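Diaminopropionate ammonia-lyase (Escherichia coli, PDB 4D9I) uses pyridoxal 5'-phosphate to eliminate ammonia from both the L and D forms of 2,3-diaminopropionate, giving pyruvate and ammonium. Local coordinates at residues B[239-244]-B[251-256]; B[297-302]-B[307-312]. All coordinates share one frame; numbering follows the deposited sequence.

Contact 1. Residues B[239-244]-B[251-256]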
ATOM      1  N   GLY B 239       5.194  -8.635  29.180  1.00 24.54           N
ATOM      2  CA  GLY B 239       6.004  -7.479  29.573  1.00 24.40           C
ATOM      3  C   GLY B 239       5.265  -6.164  29.375  1.00 23.95           C
ATOM      4  O   GLY B 239       5.240  -5.303  30.267  1.00 24.79           O
ATOM      5  N   VAL B 240       4.651  -6.023  28.204  1.00 22.66           N
ATOM      6  CA  VAL B 240       3.958  -4.793  27.843  1.00 22.00           C
ATOM      7  C   VAL B 240       2.624  -4.615  28.607  1.00 23.22           C
ATOM      8  O   VAL B 240       2.353  -3.527  29.105  1.00 23.41           O
ATOM      9  CB  VAL B 240       3.787  -4.736  26.316  1.00 20.66           C
ATOM     10  CG1 VAL B 240       2.833  -3.625  25.875  1.00 20.45           C
ATOM     11  CG2 VAL B 240       5.164  -4.547  25.663  1.00 19.60           C
ATOM     12  N   LEU B 241       1.814  -5.671  28.703  1.00 23.66           N
ATOM     13  CA  LEU B 241       0.546  -5.578  29.441  1.00 25.51           C
ATOM     14  C   LEU B 241       0.842  -5.352  30.920  1.00 26.89           C
ATOM     15  O   LEU B 241       0.113  -4.631  31.616  1.00 28.24           O
ATOM     16  CB  LEU B 241      -0.370  -6.795  29.201  1.00 26.00           C
ATOM     17  CG  LEU B 241      -1.750  -6.740  29.882  1.00 28.08           C
ATOM     18  CD1 LEU B 241      -2.670  -5.651  29.319  1.00 27.71           C
ATOM     19  CD2 LEU B 241      -2.467  -8.085  29.885  1.00 29.15           C
ATOM     20  N   GLY B 242       1.942  -5.927  31.394  1.00 27.01           N
ATOM     21  CA  GLY B 242       2.339  -5.733  32.794  1.00 29.19           C
ATOM     22  C   GLY B 242       2.575  -4.260  33.083  1.00 29.38           C
ATOM     23  O   GLY B 242       2.056  -3.728  34.070  1.00 31.15           O
ATOM     24  N   TYR B 243       3.326  -3.599  32.196  1.00 27.93           N
ATOM     25  CA  TYR B 243       3.606  -2.164  32.331  1.00 28.33           C
ATOM     26  C   TYR B 243       2.321  -1.342  32.226  1.00 29.00           C
ATOM     27  O   TYR B 243       2.065  -0.503  33.079  1.00 30.69           O
ATOM     28  CB  TYR B 243       4.613  -1.669  31.292  1.00 27.00           C
ATOM     29  CG  TYR B 243       4.816  -0.152  31.316  1.00 27.93           C
ATOM     30  CD1 TYR B 243       4.015   0.709  30.560  1.00 27.79           C
ATOM     31  CD2 TYR B 243       5.787   0.421  32.128  1.00 29.56           C
ATOM     32  CE1 TYR B 243       4.193   2.090  30.605  1.00 28.78           C
ATOM     33  CE2 TYR B 243       5.978   1.796  32.166  1.00 30.50           C
ATOM     34  CZ  TYR B 243       5.179   2.623  31.403  1.00 30.07           C
ATOM     35  OH  TYR B 243       5.400   3.982  31.472  1.00 31.41           O
ATOM     36  N   LEU B 244       1.540  -1.582  31.170  1.00 27.70           N
ATOM     37  CA  LEU B 244       0.343  -0.786  30.875  1.00 28.73           C
ATOM     38  C   LEU B 244      -0.690  -0.860  31.999  1.00 31.25           C
ATOM     39  O   LEU B 244      -1.301   0.148  32.381  1.00 33.07           O
ATOM     40  CB  LEU B 244      -0.297  -1.254  29.568  1.00 26.80           C
ATOM     41  CG  LEU B 244       0.439  -0.921  28.267  1.00 25.10           C
ATOM     42  CD1 LEU B 244      -0.273  -1.507  27.056  1.00 23.99           C
ATOM     43  CD2 LEU B 244       0.628   0.584  28.101  1.00 25.24           C
ATOM     44  N   GLN B 251      -8.583  -3.248  35.217  1.00 46.54           N
ATOM     45  CA  GLN B 251     -10.022  -3.038  35.043  1.00 47.99           C
ATOM     46  C   GLN B 251     -10.315  -2.007  33.952  1.00 46.56           C
ATOM     47  O   GLN B 251     -11.258  -2.181  33.198  1.00 47.13           O
ATOM     48  CB  GLN B 251     -10.722  -2.641  36.366  1.00 51.64           C
ATOM     49  CG  GLN B 251     -10.671  -3.692  37.473  1.00 54.04           C
ATOM     50  CD  GLN B 251      -9.325  -3.763  38.190  1.00 53.70           C
ATOM     51  OE1 GLN B 251      -8.402  -2.999  37.900  1.00 52.31           O
ATOM     52  NE2 GLN B 251      -9.200  -4.702  39.109  1.00 55.98           N
ATOM     53  N   ASN B 252      -9.499  -0.955  33.836  1.00 45.63           N
ATOM     54  CA  ASN B 252      -9.768   0.100  32.827  1.00 44.02           C
ATOM     55  C   ASN B 252      -9.038  -0.053  31.503  1.00 39.88           C
ATOM     56  O   ASN B 252      -9.000   0.875  30.685  1.00 38.69           O
ATOM     57  CB  ASN B 252      -9.494   1.500  33.369  1.00 46.01           C
ATOM     58  CG  ASN B 252     -10.103   1.727  34.713  1.00 49.96           C
ATOM     59  OD1 ASN B 252      -9.411   2.130  35.646  1.00 52.02           O
ATOM     60  ND2 ASN B 252     -11.394   1.449  34.840  1.00 52.08           N
ATOM     61  N   LEU B 253      -8.462  -1.219  31.279  1.00 37.45           N
ATOM     62  CA  LEU B 253      -7.816  -1.461  30.005  1.00 33.89           C
ATOM     63  C   LEU B 253      -8.344  -2.737  29.372  1.00 33.02           C
ATOM     64  O   LEU B 253      -8.203  -3.837  29.920  1.00 33.76           O
ATOM     65  CB  LEU B 253      -6.287  -1.471  30.145  1.00 32.27           C
ATOM     66  CG  LEU B 253      -5.426  -1.585  28.876  1.00 29.78           C
ATOM     67  CD1 LEU B 253      -5.808  -0.582  27.780  1.00 28.87           C
ATOM     68  CD2 LEU B 253      -3.953  -1.451  29.238  1.00 28.90           C
ATOM     69  N   HIS B 254      -8.968  -2.580  28.216  1.00 31.62           N
ATOM     70  CA  HIS B 254      -9.522  -3.724  27.520  1.00 31.25           C
ATOM     71  C   HIS B 254      -8.449  -4.302  26.641  1.00 28.98           C
ATOM     72  O   HIS B 254      -8.212  -3.825  25.537  1.00 27.45           O
ATOM     73  CB  HIS B 254     -10.771  -3.344  26.728  1.00 31.71           C
ATOM     74  CG  HIS B 254     -11.512  -4.533  26.170  1.00 32.28           C
ATOM     75  ND1 HIS B 254     -12.820  -4.725  26.375  1.00 34.06           N
ATOM     76  CD2 HIS B 254     -11.069  -5.617  25.400  1.00 31.17           C
ATOM     77  CE1 HIS B 254     -13.209  -5.862  25.767  1.00 34.33           C
ATOM     78  NE2 HIS B 254     -12.132  -6.416  25.186  1.00 32.56           N
ATOM     79  N   SER B 255      -7.761  -5.312  27.160  1.00 28.93           N
ATOM     80  CA  SER B 255      -6.629  -5.886  26.462  1.00 27.16           C
ATOM     81  C   SER B 255      -7.047  -7.134  25.720  1.00 27.27           C
ATOM     82  O   SER B 255      -7.740  -7.998  26.263  1.00 28.93           O
ATOM     83  CB  SER B 255      -5.487  -6.213  27.443  1.00 27.35           C
ATOM     84  OG  SER B 255      -5.942  -7.062  28.476  1.00 29.09           O
ATOM     85  N   ILE B 256      -6.577  -7.234  24.487  1.00 25.71           N
ATOM     86  CA  ILE B 256      -6.915  -8.326  23.609  1.00 26.08           C
ATOM     87  C   ILE B 256      -5.613  -8.951  23.110  1.00 25.08           C
ATOM     88  O   ILE B 256      -4.817  -8.291  22.453  1.00 23.81           O
ATOM     89  CB  ILE B 256      -7.760  -7.840  22.398  1.00 25.69           C
ATOM     90  CG1 ILE B 256      -9.062  -7.170  22.871  1.00 26.98           C
ATOM     91  CG2 ILE B 256      -8.115  -9.008  21.512  1.00 26.39           C
ATOM     92  CD1 ILE B 256      -9.610  -6.146  21.889  1.00 26.27           C
TER
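No ring or other flat group lies between Leu241 and Leu244 of the helix and Leu253, just before strand 254-260, and Ser255 near its start; the contact has no face or edge to assign, and methyl and methylene groups do the touching. Leu241 CD1 presses on Ser255 CB at 3.4 Å, closer than usual for two carbons. The same CD1 is 3.7 Å from Ser255 OG, and CD2 of Leu241 stands 3.9 Å from it, placing the fork of the leucine against the serine. Its CG is anti to the backbone N (chi1 -177°), extending the branch towards the strand. Ser255 OG has a hydrogen bond outside the two segments, so the buried hydroxyl has a polar partner although methyls pack beside it.

One turn further along the helix, Leu253 CD2 meets Leu244 at CB, the root of that side chain, at 3.7 Å. Leu253 CD2 is also 4.4 Å from Leu241 CD1, a looser approach that brings it near both helical leucines. No hydrogen bond crosses between the segments.

The pairing closes the second half of a beta-alpha-beta crossover, in which strand 226-230 leads through helix 235-248 into parallel strand 254-260. Leu241 also packs on Leu229 and Ser255 on Val227, while Leu244 reaches Val214 of helix 208-220, which covers another side of this helix.

Contact 2. Residues B[297-302]-B[307-312]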
ATOM      1  N   LEU B 297       6.270 -16.943  32.573  1.00 45.22           N
ATOM      2  CA  LEU B 297       6.364 -15.577  33.093  1.00 44.07           C
ATOM      3  C   LEU B 297       5.293 -14.679  32.467  1.00 41.92           C
ATOM      4  O   LEU B 297       4.646 -13.889  33.162  1.00 41.79           O
ATOM      5  CB  LEU B 297       7.759 -14.992  32.880  1.00 43.52           C
ATOM      6  CG  LEU B 297       8.934 -15.655  33.602  1.00 45.45           C
ATOM      7  CD1 LEU B 297      10.248 -15.159  33.018  1.00 44.70           C
ATOM      8  CD2 LEU B 297       8.901 -15.427  35.107  1.00 47.48           C
ATOM      9  N   GLY B 298       5.094 -14.836  31.158  1.00 40.20           N
ATOM     10  CA  GLY B 298       4.091 -14.089  30.443  1.00 38.63           C
ATOM     11  C   GLY B 298       2.681 -14.569  30.734  1.00 39.68           C
ATOM     12  O   GLY B 298       1.775 -13.758  30.901  1.00 38.69           O
ATOM     13  N   TRP B 299       2.512 -15.887  30.816  1.00 41.48           N
ATOM     14  CA  TRP B 299       1.200 -16.496  30.978  1.00 42.96           C
ATOM     15  C   TRP B 299       0.551 -16.046  32.259  1.00 43.85           C
ATOM     16  O   TRP B 299      -0.659 -15.827  32.307  1.00 43.63           O
ATOM     17  CB  TRP B 299       1.319 -18.020  30.972  1.00 45.58           C
ATOM     18  CG  TRP B 299       0.056 -18.693  31.431  1.00 47.21           C
ATOM     19  CD1 TRP B 299      -0.102 -19.568  32.503  1.00 50.43           C
ATOM     20  CD2 TRP B 299      -1.291 -18.530  30.861  1.00 46.97           C
ATOM     21  NE1 TRP B 299      -1.415 -19.962  32.621  1.00 51.83           N
ATOM     22  CE2 TRP B 299      -2.182 -19.371  31.670  1.00 49.60           C
ATOM     23  CE3 TRP B 299      -1.830 -17.792  29.787  1.00 44.69           C
ATOM     24  CZ2 TRP B 299      -3.542 -19.469  31.409  1.00 50.22           C
ATOM     25  CZ3 TRP B 299      -3.214 -17.900  29.535  1.00 45.22           C
ATOM     26  CH2 TRP B 299      -4.045 -18.719  30.333  1.00 47.66           C
ATOM     27  N   GLU B 300       1.364 -15.898  33.296  1.00 44.62           N
ATOM     28  CA  GLU B 300       0.906 -15.430  34.598  1.00 46.46           C
ATOM     29  C   GLU B 300       0.217 -14.068  34.477  1.00 44.10           C
ATOM     30  O   GLU B 300      -0.896 -13.885  34.982  1.00 44.92           O
ATOM     31  CB  GLU B 300       2.086 -15.381  35.584  1.00 48.31           C
ATOM     32  CG  GLU B 300       1.724 -14.911  36.986  1.00 51.61           C
ATOM     33  CD  GLU B 300       0.937 -15.933  37.805  1.00 55.17           C
ATOM     34  OE1 GLU B 300       1.076 -17.161  37.574  1.00 56.92           O
ATOM     35  OE2 GLU B 300       0.181 -15.504  38.713  1.00 57.04           O
ATOM     36  N   ILE B 301       0.880 -13.129  33.804  1.00 41.32           N
ATOM     37  CA  ILE B 301       0.352 -11.778  33.580  1.00 39.53           C
ATOM     38  C   ILE B 301      -0.945 -11.816  32.767  1.00 38.33           C
ATOM     39  O   ILE B 301      -1.932 -11.149  33.109  1.00 38.15           O
ATOM     40  CB  ILE B 301       1.385 -10.883  32.832  1.00 37.95           C
ATOM     41  CG1 ILE B 301       2.735 -10.787  33.581  1.00 39.11           C
ATOM     42  CG2 ILE B 301       0.799  -9.520  32.457  1.00 36.45           C
ATOM     43  CD1 ILE B 301       2.656 -10.587  35.077  1.00 41.92           C
ATOM     44  N   LEU B 302      -0.933 -12.589  31.684  1.00 37.04           N
ATOM     45  CA  LEU B 302      -2.064 -12.638  30.760  1.00 36.13           C
ATOM     46  C   LEU B 302      -3.294 -13.293  31.398  1.00 38.09           C
ATOM     47  O   LEU B 302      -4.406 -12.778  31.280  1.00 37.59           O
ATOM     48  CB  LEU B 302      -1.681 -13.361  29.470  1.00 35.22           C
ATOM     49  CG  LEU B 302      -0.457 -12.814  28.730  1.00 33.70           C
ATOM     50  CD1 LEU B 302      -0.189 -13.603  27.452  1.00 33.44           C
ATOM     51  CD2 LEU B 302      -0.632 -11.330  28.409  1.00 32.18           C
ATOM     52  N   THR B 307      -8.011  -9.200  29.005  1.00 32.13           N
ATOM     53  CA  THR B 307      -9.469  -9.174  28.994  1.00 33.21           C
ATOM     54  C   THR B 307     -10.000 -10.300  28.114  1.00 33.46           C
ATOM     55  O   THR B 307     -10.915 -11.022  28.504  1.00 35.31           O
ATOM     56  CB  THR B 307     -10.025  -7.813  28.521  1.00 32.22           C
ATOM     57  OG1 THR B 307      -9.274  -6.753  29.134  1.00 31.72           O
ATOM     58  CG2 THR B 307     -11.516  -7.685  28.895  1.00 34.24           C
ATOM     59  N   GLN B 308      -9.389 -10.459  26.943  1.00 31.66           N
ATOM     60  CA  GLN B 308      -9.833 -11.418  25.952  1.00 31.97           C
ATOM     61  C   GLN B 308      -8.679 -12.041  25.185  1.00 30.86           C
ATOM     62  O   GLN B 308      -7.617 -11.446  25.036  1.00 29.08           O
ATOM     63  CB  GLN B 308     -10.786 -10.739  24.961  1.00 31.40           C
ATOM     64  CG  GLN B 308     -12.211 -10.619  25.475  1.00 33.41           C
ATOM     65  CD  GLN B 308     -13.040  -9.632  24.675  1.00 32.72           C
ATOM     66  OE1 GLN B 308     -12.502  -8.827  23.909  1.00 31.10           O
ATOM     67  NE2 GLN B 308     -14.348  -9.680  24.853  1.00 34.37           N
ATOM     68  N   PHE B 309      -8.909 -13.250  24.696  1.00 32.16           N
ATOM     69  CA  PHE B 309      -7.974 -13.913  23.803  1.00 31.72           C
ATOM     70  C   PHE B 309      -8.641 -14.079  22.446  1.00 31.57           C
ATOM     71  O   PHE B 309      -9.817 -14.416  22.384  1.00 33.01           O
ATOM     72  CB  PHE B 309      -7.614 -15.281  24.363  1.00 33.76           C
ATOM     73  CG  PHE B 309      -7.160 -15.246  25.792  1.00 34.58           C
ATOM     74  CD1 PHE B 309      -7.945 -15.798  26.794  1.00 36.97           C
ATOM     75  CD2 PHE B 309      -5.950 -14.655  26.135  1.00 33.31           C
ATOM     76  CE1 PHE B 309      -7.528 -15.776  28.123  1.00 38.24           C
ATOM     77  CE2 PHE B 309      -5.532 -14.626  27.463  1.00 34.30           C
ATOM     78  CZ  PHE B 309      -6.321 -15.180  28.449  1.00 36.65           C
ATOM     79  N   ILE B 310      -7.887 -13.838  21.375  1.00 30.11           N
ATOM     80  CA  ILE B 310      -8.368 -14.063  20.011  1.00 30.16           C
ATOM     81  C   ILE B 310      -7.510 -15.107  19.294  1.00 31.08           C
ATOM     82  O   ILE B 310      -6.278 -15.048  19.330  1.00 30.36           O
ATOM     83  CB  ILE B 310      -8.408 -12.761  19.175  1.00 27.89           C
ATOM     84  CG1 ILE B 310      -9.577 -11.877  19.627  1.00 27.85           C
ATOM     85  CG2 ILE B 310      -8.542 -13.071  17.679  1.00 27.85           C
ATOM     86  CD1 ILE B 310      -9.695 -10.541  18.919  1.00 25.79           C
ATOM     87  N   SER B 311      -8.186 -16.071  18.677  1.00 33.33           N
ATOM     88  CA  SER B 311      -7.578 -17.019  17.756  1.00 34.71           C
ATOM     89  C   SER B 311      -8.066 -16.686  16.358  1.00 34.43           C
ATOM     90  O   SER B 311      -9.266 -16.737  16.084  1.00 35.44           O
ATOM     91  CB  SER B 311      -7.977 -18.448  18.109  1.00 38.05           C
ATOM     92  OG  SER B 311      -7.483 -19.363  17.147  1.00 39.35           O
ATOM     93  N   CYS B 312      -7.143 -16.359  15.467  1.00 33.48           N
ATOM     94  CA  CYS B 312      -7.545 -15.914  14.143  1.00 33.30           C
ATOM     95  C   CYS B 312      -6.863 -16.613  12.965  1.00 34.21           C
ATOM     96  O   CYS B 312      -5.777 -17.192  13.087  1.00 34.54           O
ATOM     97  CB  CYS B 312      -7.443 -14.390  14.026  1.00 31.00           C
ATOM     98  SG  CYS B 312      -5.755 -13.786  13.962  1.00 30.74           S
TER
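Phe309 directs the far end of its ring into the angle between Trp299 and Leu302, so that the single atom CZ makes both of the closest approaches. On the tryptophan side, Phe309 CZ lies 4.3 Å from CZ3 of the Trp299 indole. The two ring planes are inclined at about 34°, and the approach is oblique to each ring; it is neither an offset stack nor a T-shaped pair. On the other side Leu302 offers its backbone: its O is 4.2 Å from Phe309 CZ, again oblique to the ring, and this is van der Waals packing with no hydrogen bond. Leu302 CB comes to 4.5 Å from Phe309 CE2 and adds a looser aliphatic contact.

The torsions explain the reach. Phe309 has CG beside the backbone N and anti to the carbonyl carbon (chi1 -51°), and its CB already points at the helix. Trp299 starts less favourably, with a CB that does not head for the strand, but chi1 of 168° swings the indole round until its six-membered ring arrives there. With 105 Å² buried in total, the contact rests chiefly on one phenylalanine.

Helix 296-305 thus packs on the beginning of strand 308-312, to which it leads through a short turn. In the sheet this strand runs parallel to 254-260 and antiparallel to 8-12, pairing with Ala11 through the backbone of Phe309. Both Phe309 and Leu302 rest on Ile257, and helix 265-272 packs against both aromatic residues, with Ser269 against Trp299 and Ile266 and Tyr267 against Phe309.

Overall arrangement
Both contacts set a helix against the strand that follows it, and the two strands, 254-260 and 308-312, are parallel neighbours in one sheet. Their centres are 10 Å apart. Both are buried at similar depth; contact 1 is purely aliphatic apart from one serine, whereas contact 2 is more aromatic and includes the partly exposed Trp299. Polar chemistry appears where the strands join: the His254 NE2 to Gln308 OE1 distance is 2.8 Å and Ser255 N to Thr307 OG1 is 2.9 Å, both probable hydrogen bonds. Apolar packing continues beside them, with Ile256 CG2 3.4 Å from Ile310 CD1. Neither contact lies at the annotated active-site residues.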